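PDB 2RH3: protein virC2 from Agrobacterium tumefaciens, which probably binds DNA through its C-terminal ribbon-helix-helix domain, the part described here, and enhances T-DNA transfer and the virulence that leads to crown gall tumours. Local coordinates for residues K29-I34 / A107-F112; M33-A38 / V71-M76; S80-A85 / H102-A107. All blocks are in the same frame, centred on the assembly; numbering follows the deposited sequence.

Contact 1: K29-I34 / A107-F112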
loop_
_atom_site.group_PDB
_atom_site.type_symbol
_atom_site.label_atom_id
_atom_site.label_comp_id
_atom_site.label_asym_id
_atom_site.label_seq_id
_atom_site.Cartn_x
_atom_site.Cartn_y
_atom_site.Cartn_z
ATOM N N LYS A 29 10.555 8.795 -0.533
ATOM C CA LYS A 29 11.535 7.707 -0.647
ATOM C C LYS A 29 11.223 6.586 0.344
ATOM O O LYS A 29 11.250 5.394 0.001
ATOM C CB LYS A 29 12.955 8.223 -0.409
ATOM C CG LYS A 29 13.979 7.114 -0.164
ATOM C CD LYS A 29 15.345 7.460 -0.692
ATOM C CE LYS A 29 16.147 6.183 -0.905
ATOM N NZ LYS A 29 17.572 6.456 -1.200
ATOM N N SER A 30 10.933 6.980 1.581
ATOM C CA SER A 30 10.662 6.009 2.638
ATOM C C SER A 30 9.454 5.146 2.281
ATOM O O SER A 30 9.493 3.917 2.431
ATOM C CB SER A 30 10.455 6.728 3.975
ATOM O OG SER A 30 11.643 7.421 4.364
ATOM N N LEU A 31 8.369 5.781 1.824
ATOM C CA LEU A 31 7.159 5.022 1.491
ATOM C C LEU A 31 7.386 4.111 0.284
ATOM O O LEU A 31 6.869 2.995 0.246
ATOM C CB LEU A 31 5.944 5.933 1.297
ATOM C CG LEU A 31 4.589 5.217 1.459
ATOM C CD1 LEU A 31 4.445 4.605 2.858
ATOM C CD2 LEU A 31 3.430 6.137 1.151
ATOM N N GLN A 32 8.173 4.588 -0.675
ATOM C CA GLN A 32 8.483 3.810 -1.874
ATOM C C GLN A 32 9.280 2.555 -1.524
ATOM O O GLN A 32 9.029 1.483 -2.093
ATOM C CB GLN A 32 9.229 4.674 -2.891
ATOM C CG GLN A 32 8.307 5.521 -3.752
ATOM C CD GLN A 32 9.005 6.711 -4.399
ATOM O OE1 GLN A 32 10.208 6.925 -4.222
ATOM N NE2 GLN A 32 8.244 7.496 -5.152
ATOM N N MET A 33 10.222 2.692 -0.585
ATOM C CA MET A 33 11.021 1.557 -0.075
ATOM C C MET A 33 10.103 0.497 0.532
ATOM O O MET A 33 10.222 -0.698 0.223
ATOM C CB MET A 33 12.053 2.025 0.960
ATOM C CG MET A 33 13.199 2.824 0.334
ATOM S SD MET A 33 14.205 3.616 1.585
ATOM C CE MET A 33 14.970 2.172 2.337
ATOM N N ILE A 34 9.190 0.951 1.388
ATOM C CA ILE A 34 8.240 0.045 2.022
ATOM C C ILE A 34 7.313 -0.602 0.997
ATOM O O ILE A 34 7.117 -1.814 1.034
ATOM C CB ILE A 34 7.413 0.729 3.124
ATOM C CG1 ILE A 34 8.339 1.198 4.260
ATOM C CG2 ILE A 34 6.386 -0.271 3.677
ATOM C CD1 ILE A 34 7.649 2.093 5.303
ATOM N N ALA A 107 -3.978 -1.053 0.350
ATOM C CA ALA A 107 -4.172 -2.371 0.955
ATOM C C ALA A 107 -2.847 -3.087 1.215
ATOM O O ALA A 107 -2.672 -3.694 2.261
ATOM C CB ALA A 107 -5.075 -3.248 0.073
ATOM N N ALA A 108 -1.935 -3.018 0.253
ATOM C CA ALA A 108 -0.627 -3.654 0.385
ATOM C C ALA A 108 0.115 -3.088 1.608
ATOM O O ALA A 108 0.693 -3.823 2.417
ATOM C CB ALA A 108 0.166 -3.458 -0.889
ATOM N N LEU A 109 0.063 -1.774 1.752
ATOM C CA LEU A 109 0.704 -1.117 2.895
ATOM C C LEU A 109 -0.014 -1.419 4.202
ATOM O O LEU A 109 0.623 -1.661 5.219
ATOM C CB LEU A 109 0.785 0.388 2.650
ATOM C CG LEU A 109 1.806 0.824 1.604
ATOM C CD1 LEU A 109 1.531 2.287 1.224
ATOM C CD2 LEU A 109 3.244 0.650 2.107
ATOM N N ALA A 110 -1.351 -1.395 4.176
ATOM C CA ALA A 110 -2.135 -1.706 5.352
ATOM C C ALA A 110 -1.747 -3.085 5.903
ATOM O O ALA A 110 -1.647 -3.258 7.104
ATOM C CB ALA A 110 -3.620 -1.645 5.025
ATOM N N CYS A 111 -1.526 -4.031 4.992
ATOM C CA CYS A 111 -1.095 -5.392 5.308
ATOM C C CYS A 111 0.314 -5.437 5.930
ATOM O O CYS A 111 0.549 -6.148 6.910
ATOM C CB CYS A 111 -1.151 -6.246 4.034
ATOM S SG CYS A 111 -0.896 -7.998 4.289
ATOM N N PHE A 112 1.233 -4.664 5.356
ATOM C CA PHE A 112 2.609 -4.560 5.837
ATOM C C PHE A 112 2.605 -3.978 7.259
ATOM O O PHE A 112 3.270 -4.498 8.165
ATOM C CB PHE A 112 3.408 -3.642 4.887
ATOM C CG PHE A 112 4.851 -3.510 5.257
ATOM C CD1 PHE A 112 5.815 -4.305 4.639
ATOM C CD2 PHE A 112 5.253 -2.586 6.218
ATOM C CE1 PHE A 112 7.172 -4.189 4.995
ATOM C CE2 PHE A 112 6.592 -2.474 6.581
ATOM C CZ PHE A 112 7.549 -3.265 5.961
#
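With chi1 of Ile34 at -63°, CG1 lies beside the backbone N and CG2 falls anti to that nitrogen, on the side facing helix 97-118, where this branch methyl meets Leu109 and Phe112. Phe112 has its CG anti to its own backbone N, which carries the ring over to the neighbouring helix.

Ile34 CG2 then sits above one face of the Phe112 ring, 3.7 Å from the centroid and 14° off the ring normal. This is a CH-pi contact, with the methyl displaced a little toward the rim; the nearest ring atom is Phe112 CD2, 3.6 Å from Ile34 CG2. The same methyl also touches Leu109 CD2, about one turn earlier on the same helix as Phe112, again at 3.6 Å. One methyl therefore serves two neighbours a helical turn apart, and the Ile34 side chain runs at roughly a right angle to both of them.

The two segments belong to helices 27-47 and 97-118, the long helices that cross in the core of this ribbon-helix-helix fold. Their local axes make an angle of 82° and approach to 11.5 Å, a separation filled by branched and aromatic side chains. The nearest CA atoms are those of Ile34 and Leu109, 7.7 Å apart.

On the earlier turn of the first helix, Leu31 brings CD1 to within 4.1 Å of Leu109 CD1, a looser touch. Leu109 thus uses both its methyls, CD1 on Leu31 and CD2 on Ile34. Helix 16-21 packs around the Ile34 end, with Tyr18 against Ile34 and Ile17 against Phe112, while Leu31 also leans on Val71 of strand 71-76.

Contact 2: M33-A38 / V71-M76; sequences MILRRA and VQTSRM
Leu35 and Thr73 make the tight part of this contact, methyl against methyl: Leu35 CD2 lies 3.7 Å from Thr73 CG2. In the leucine conformer described here, chi1 of -167° carries CG away from the backbone N and out toward the strand. Thr73 turns its methyl to the helix from the position between its backbone N and carbonyl carbon, while OG1 takes the place anti to the nitrogen. The two side chains pass alongside one another, pointing in opposite directions. Only these end groups meet; the CA atoms of Leu35 and Thr73 stay 9.2 Å apart.

The loose, solvent side belongs to Arg36, whose exposed side chain comes no nearer than 5.6 Å to any atom of segment 71-76. Arg75, only partly exposed, directs its CB at the helix and extends its aliphatic arm along it. Arg36 O lies obliquely to the guanidinium, 4.5 Å from Arg75 NE, with no hydrogen bond between them. The charge is met by Glu43, farther down the same helix, whose OE1 forms a salt bridge with Arg75 NH1. Leu39 also packs against the arginine side chain.

The strand itself is held from its other partner, strand 2-7: Val71, Thr73 and Arg75 make backbone hydrogen bonds with Ala7, Leu5 and Val3. Thr73 and Arg75 point toward helix 27-47, whereas Gln72 points away from it. A two-stranded antiparallel ribbon with one side laid on helices is the hallmark of the ribbon-helix-helix fold, in whose DNA-binding members the outward side of the ribbon typically enters the major groove.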
loop_
_atom_site.group_PDB
_atom_site.type_symbol
_atom_site.label_atom_id
_atom_site.label_comp_id
_atom_site.label_asym_id
_atom_site.label_seq_id
_atom_site.Cartn_x
_atom_site.Cartn_y
_atom_site.Cartn_z
ATOM N N MET A 33 10.222 2.692 -0.585
ATOM C CA MET A 33 11.021 1.557 -0.075
ATOM C C MET A 33 10.103 0.497 0.532
ATOM O O MET A 33 10.222 -0.698 0.223
ATOM C CB MET A 33 12.053 2.025 0.960
ATOM C CG MET A 33 13.199 2.824 0.334
ATOM S SD MET A 33 14.205 3.616 1.585
ATOM C CE MET A 33 14.970 2.172 2.337
ATOM N N ILE A 34 9.190 0.951 1.388
ATOM C CA ILE A 34 8.240 0.045 2.022
ATOM C C ILE A 34 7.313 -0.602 0.997
ATOM O O ILE A 34 7.117 -1.814 1.034
ATOM C CB ILE A 34 7.413 0.729 3.124
ATOM C CG1 ILE A 34 8.339 1.198 4.260
ATOM C CG2 ILE A 34 6.386 -0.271 3.677
ATOM C CD1 ILE A 34 7.649 2.093 5.303
ATOM N N LEU A 35 6.775 0.210 0.086
ATOM C CA LEU A 35 5.814 -0.288 -0.910
ATOM C C LEU A 35 6.409 -1.396 -1.782
ATOM O O LEU A 35 5.696 -2.339 -2.168
ATOM C CB LEU A 35 5.285 0.867 -1.772
ATOM C CG LEU A 35 4.053 0.602 -2.647
ATOM C CD1 LEU A 35 2.939 -0.047 -1.846
ATOM C CD2 LEU A 35 3.571 1.890 -3.302
ATOM N N ARG A 36 7.694 -1.287 -2.097
ATOM C CA ARG A 36 8.379 -2.294 -2.919
ATOM C C ARG A 36 8.256 -3.676 -2.266
ATOM O O ARG A 36 7.910 -4.673 -2.929
ATOM C CB ARG A 36 9.847 -1.900 -3.115
ATOM C CG ARG A 36 10.645 -2.853 -3.990
ATOM C CD ARG A 36 12.059 -2.349 -4.247
ATOM N NE ARG A 36 12.077 -1.195 -5.141
ATOM C CZ ARG A 36 12.540 0.005 -4.808
ATOM N NH1 ARG A 36 13.041 0.216 -3.597
ATOM N NH2 ARG A 36 12.512 0.992 -5.696
ATOM N N ARG A 37 8.528 -3.721 -0.962
ATOM C CA ARG A 37 8.454 -4.948 -0.196
ATOM C C ARG A 37 6.993 -5.358 0.002
ATOM O O ARG A 37 6.648 -6.526 -0.185
ATOM C CB ARG A 37 9.138 -4.775 1.166
ATOM C CG ARG A 37 9.015 -5.977 2.088
ATOM C CD ARG A 37 9.777 -7.167 1.569
ATOM N NE ARG A 37 9.686 -8.298 2.488
ATOM C CZ ARG A 37 10.559 -9.304 2.549
ATOM N NH1 ARG A 37 11.611 -9.347 1.736
ATOM N NH2 ARG A 37 10.381 -10.281 3.434
ATOM N N ALA A 38 6.156 -4.398 0.386
ATOM C CA ALA A 38 4.728 -4.638 0.617
ATOM C C ALA A 38 4.036 -5.212 -0.638
ATOM O O ALA A 38 3.253 -6.151 -0.540
ATOM C CB ALA A 38 4.042 -3.377 1.095
ATOM N N VAL A 71 2.218 9.771 -2.702
ATOM C CA VAL A 71 3.354 9.183 -3.389
ATOM C C VAL A 71 2.853 8.398 -4.601
ATOM O O VAL A 71 1.886 7.645 -4.489
ATOM C CB VAL A 71 4.141 8.274 -2.414
ATOM C CG1 VAL A 71 5.462 7.843 -3.020
ATOM C CG2 VAL A 71 4.382 9.015 -1.101
ATOM N N GLN A 72 3.500 8.590 -5.750
ATOM C CA GLN A 72 3.090 7.962 -7.016
ATOM C C GLN A 72 4.165 7.013 -7.526
ATOM O O GLN A 72 5.353 7.346 -7.527
ATOM C CB GLN A 72 2.807 9.014 -8.098
ATOM C CG GLN A 72 1.831 10.103 -7.709
ATOM C CD GLN A 72 0.385 9.708 -7.912
ATOM O OE1 GLN A 72 0.072 8.743 -8.623
ATOM N NE2 GLN A 72 -0.515 10.465 -7.294
ATOM N N THR A 73 3.749 5.831 -7.964
ATOM C CA THR A 73 4.686 4.823 -8.443
ATOM C C THR A 73 4.016 3.882 -9.438
ATOM O O THR A 73 2.794 3.914 -9.601
ATOM C CB THR A 73 5.311 4.022 -7.258
ATOM O OG1 THR A 73 6.528 3.395 -7.676
ATOM C CG2 THR A 73 4.354 2.964 -6.716
ATOM N N SER A 74 4.823 3.068 -10.118
ATOM C CA SER A 74 4.305 1.968 -10.933
ATOM C C SER A 74 5.070 0.666 -10.671
ATOM O O SER A 74 6.166 0.683 -10.105
ATOM C CB SER A 74 4.278 2.329 -12.428
ATOM O OG SER A 74 5.568 2.379 -13.009
ATOM N N ARG A 75 4.472 -0.460 -11.064
ATOM C CA ARG A 75 5.071 -1.784 -10.880
ATOM C C ARG A 75 4.403 -2.783 -11.819
ATOM O O ARG A 75 3.206 -2.673 -12.104
ATOM C CB ARG A 75 4.933 -2.254 -9.425
ATOM C CG ARG A 75 5.840 -3.426 -9.044
ATOM C CD ARG A 75 5.696 -3.771 -7.572
ATOM N NE ARG A 75 6.481 -4.945 -7.180
ATOM C CZ ARG A 75 6.043 -6.200 -7.248
ATOM N NH1 ARG A 75 6.828 -7.197 -6.863
ATOM N NH2 ARG A 75 4.828 -6.467 -7.711
ATOM N N MET A 76 5.187 -3.747 -12.299
ATOM C CA MET A 76 4.683 -4.808 -13.169
ATOM C C MET A 76 4.064 -5.925 -12.346
ATOM O O MET A 76 4.669 -6.409 -11.384
ATOM C CB MET A 76 5.809 -5.391 -14.035
ATOM C CG MET A 76 6.607 -4.369 -14.831
ATOM S SD MET A 76 5.625 -3.554 -16.099
ATOM C CE MET A 76 6.898 -2.633 -16.969
#

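Contact 3: S80-A85 / H102-A107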
loop_
_atom_site.group_PDB
_atom_site.type_symbol
_atom_site.label_atom_id
_atom_site.label_comp_id
_atom_site.label_asym_id
_atom_site.label_seq_id
_atom_site.Cartn_x
_atom_site.Cartn_y
_atom_site.Cartn_z
ATOM N N SER A 80 -2.911 -12.244 -14.477
ATOM C CA SER A 80 -3.737 -13.142 -13.673
ATOM C C SER A 80 -4.014 -12.578 -12.270
ATOM O O SER A 80 -5.151 -12.618 -11.788
ATOM C CB SER A 80 -3.065 -14.516 -13.584
ATOM O OG SER A 80 -3.320 -15.146 -12.339
ATOM N N LEU A 81 -2.969 -12.047 -11.640
ATOM C CA LEU A 81 -3.050 -11.500 -10.282
ATOM C C LEU A 81 -3.815 -10.177 -10.235
ATOM O O LEU A 81 -4.569 -9.920 -9.289
ATOM C CB LEU A 81 -1.646 -11.325 -9.681
ATOM C CG LEU A 81 -0.701 -12.539 -9.682
ATOM C CD1 LEU A 81 0.574 -12.228 -8.914
ATOM C CD2 LEU A 81 -1.362 -13.794 -9.123
ATOM N N ILE A 82 -3.613 -9.341 -11.254
ATOM C CA ILE A 82 -4.333 -8.070 -11.362
ATOM C C ILE A 82 -5.818 -8.297 -11.626
ATOM O O ILE A 82 -6.661 -7.562 -11.110
ATOM C CB ILE A 82 -3.687 -7.104 -12.397
ATOM C CG1 ILE A 82 -2.381 -6.547 -11.838
ATOM C CG2 ILE A 82 -4.626 -5.944 -12.772
ATOM C CD1 ILE A 82 -2.456 -6.069 -10.358
ATOM N N GLU A 83 -6.134 -9.333 -12.403
ATOM C CA GLU A 83 -7.521 -9.749 -12.554
ATOM C C GLU A 83 -8.133 -10.085 -11.192
ATOM O O GLU A 83 -9.224 -9.615 -10.871
ATOM C CB GLU A 83 -7.659 -10.929 -13.527
ATOM C CG GLU A 83 -9.096 -11.436 -13.672
ATOM C CD GLU A 83 -9.411 -11.990 -15.052
ATOM O OE1 GLU A 83 -8.502 -12.534 -15.718
ATOM O OE2 GLU A 83 -10.585 -11.885 -15.468
ATOM N N ALA A 84 -7.418 -10.883 -10.396
ATOM C CA ALA A 84 -7.865 -11.230 -9.050
ATOM C C ALA A 84 -8.046 -9.982 -8.169
ATOM O O ALA A 84 -9.060 -9.847 -7.483
ATOM C CB ALA A 84 -6.899 -12.227 -8.408
ATOM N N ALA A 85 -7.066 -9.076 -8.212
ATOM C CA ALA A 85 -7.142 -7.789 -7.502
ATOM C C ALA A 85 -8.359 -6.955 -7.924
ATOM O O ALA A 85 -9.120 -6.494 -7.077
ATOM C CB ALA A 85 -5.856 -6.985 -7.714
ATOM N N HIS A 102 -4.672 3.205 -6.236
ATOM C CA HIS A 102 -4.679 3.728 -4.876
ATOM C C HIS A 102 -5.164 2.662 -3.900
ATOM O O HIS A 102 -4.554 2.468 -2.849
ATOM C CB HIS A 102 -5.550 4.974 -4.769
ATOM C CG HIS A 102 -5.599 5.556 -3.389
ATOM N ND1 HIS A 102 -4.531 6.210 -2.814
ATOM C CD2 HIS A 102 -6.600 5.599 -2.477
ATOM C CE1 HIS A 102 -4.865 6.617 -1.603
ATOM N NE2 HIS A 102 -6.113 6.252 -1.370
ATOM N N LYS A 103 -6.241 1.957 -4.268
ATOM C CA LYS A 103 -6.803 0.895 -3.426
ATOM C C LYS A 103 -5.805 -0.233 -3.226
ATOM O O LYS A 103 -5.631 -0.734 -2.104
ATOM C CB LYS A 103 -8.104 0.341 -4.041
ATOM C CG LYS A 103 -9.263 1.301 -3.912
ATOM C CD LYS A 103 -10.571 0.623 -4.317
ATOM C CE LYS A 103 -11.698 1.626 -4.485
ATOM N NZ LYS A 103 -12.044 2.331 -3.216
ATOM N N LEU A 104 -5.145 -0.615 -4.320
ATOM C CA LEU A 104 -4.189 -1.722 -4.299
ATOM C C LEU A 104 -2.976 -1.373 -3.433
ATOM O O LEU A 104 -2.613 -2.147 -2.537
ATOM C CB LEU A 104 -3.751 -2.090 -5.722
ATOM C CG LEU A 104 -2.772 -3.273 -5.851
ATOM C CD1 LEU A 104 -3.347 -4.535 -5.218
ATOM C CD2 LEU A 104 -2.370 -3.528 -7.289
ATOM N N ALA A 105 -2.376 -0.212 -3.679
ATOM C CA ALA A 105 -1.204 0.210 -2.882
ATOM C C ALA A 105 -1.553 0.364 -1.413
ATOM O O ALA A 105 -0.806 -0.087 -0.533
ATOM C CB ALA A 105 -0.617 1.500 -3.425
ATOM N N THR A 106 -2.698 0.988 -1.144
ATOM C CA THR A 106 -3.123 1.236 0.223
ATOM C C THR A 106 -3.342 -0.074 0.994
ATOM O O THR A 106 -2.916 -0.196 2.144
ATOM C CB THR A 106 -4.350 2.179 0.266
ATOM O OG1 THR A 106 -3.967 3.455 -0.278
ATOM C CG2 THR A 106 -4.849 2.357 1.695
ATOM N N ALA A 107 -3.978 -1.053 0.350
ATOM C CA ALA A 107 -4.172 -2.371 0.955
ATOM C C ALA A 107 -2.847 -3.087 1.215
ATOM O O ALA A 107 -2.672 -3.694 2.261
ATOM C CB ALA A 107 -5.075 -3.248 0.073
#
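In this ribbon-helix-helix domain, strand 71-76 is followed by helix 79-89 and then helix 97-118, and these two helices meet where Ile82 and Ala85 close on Leu104. The contact is small, 84 Å² in all, but buried and wholly apolar. Leu104 stands at its centre. With CG anti to the backbone N, its isobutyl group reaches toward the facing helix, and its two methyls part to serve different neighbours.

Leu104 CD2 lies 4.0 Å from Ile82 CD1, the two side chains crossing at about a right angle. The CB of Ile82 is not aimed at the other helix; a bent second torsion, chi2 -45°, accompanies the turn by which CD1 comes nearer than the branch point. The other methyl, Leu104 CD1, rests 4.3 Å from Ala85 CB. Ala85 and Leu104 have the nearest CA atoms of the two segments, 7.5 Å apart, consistent with the small alanine side chain. Phe42 of helix 27-47, Phe89 of helix 79-89 and Leu5 of strand 2-7 also touch Leu104.

A polar arrangement occupies another side of helix 97-118. Thr106 OG1 donates to His102 O at 2.8 Å. The C=O...OG1 angle is 146°, and the donor stands 32° out of the carbonyl plane. The same oxygen takes the regular helical bond from Thr106 N at 2.9 Å, and the two donors arrive from opposite faces of that plane. The hydroxyl oxygen also lies above the His102 ring, toward its rim, and His102 ND1 makes a weak hydrogen bond to Ser6 O of strand 2-7.

Two helices in succession after a ribbon strand, joined by a short connection and packed together through aliphatic side chains, are the helix-helix element that gives the ribbon-helix-helix fold the second half of its name.

In the fold
Contacts 1 and 3 are both buried, apolar helix-helix packings, and both draw on helix 97-118, which meets helix 27-47 through 107-112 and helix 79-89 through 102-107; Ala107 belongs to both. Contact 1 lies nearest the middle of the chain, about 5 Å from its centre, and is the only one in which an aromatic ring meets the other segment. Contact 2 shares helix 27-47 with contact 1 but faces the ribbon, and runs from one methyl pair, buried on the Leu35 side, to a partly exposed Arg75 and an exposed Arg36. Leu35 joins the two, since its CD1 lies 3.7 Å from Leu109 CG. Contact 3 closes a smaller loop nested within that of contact 1.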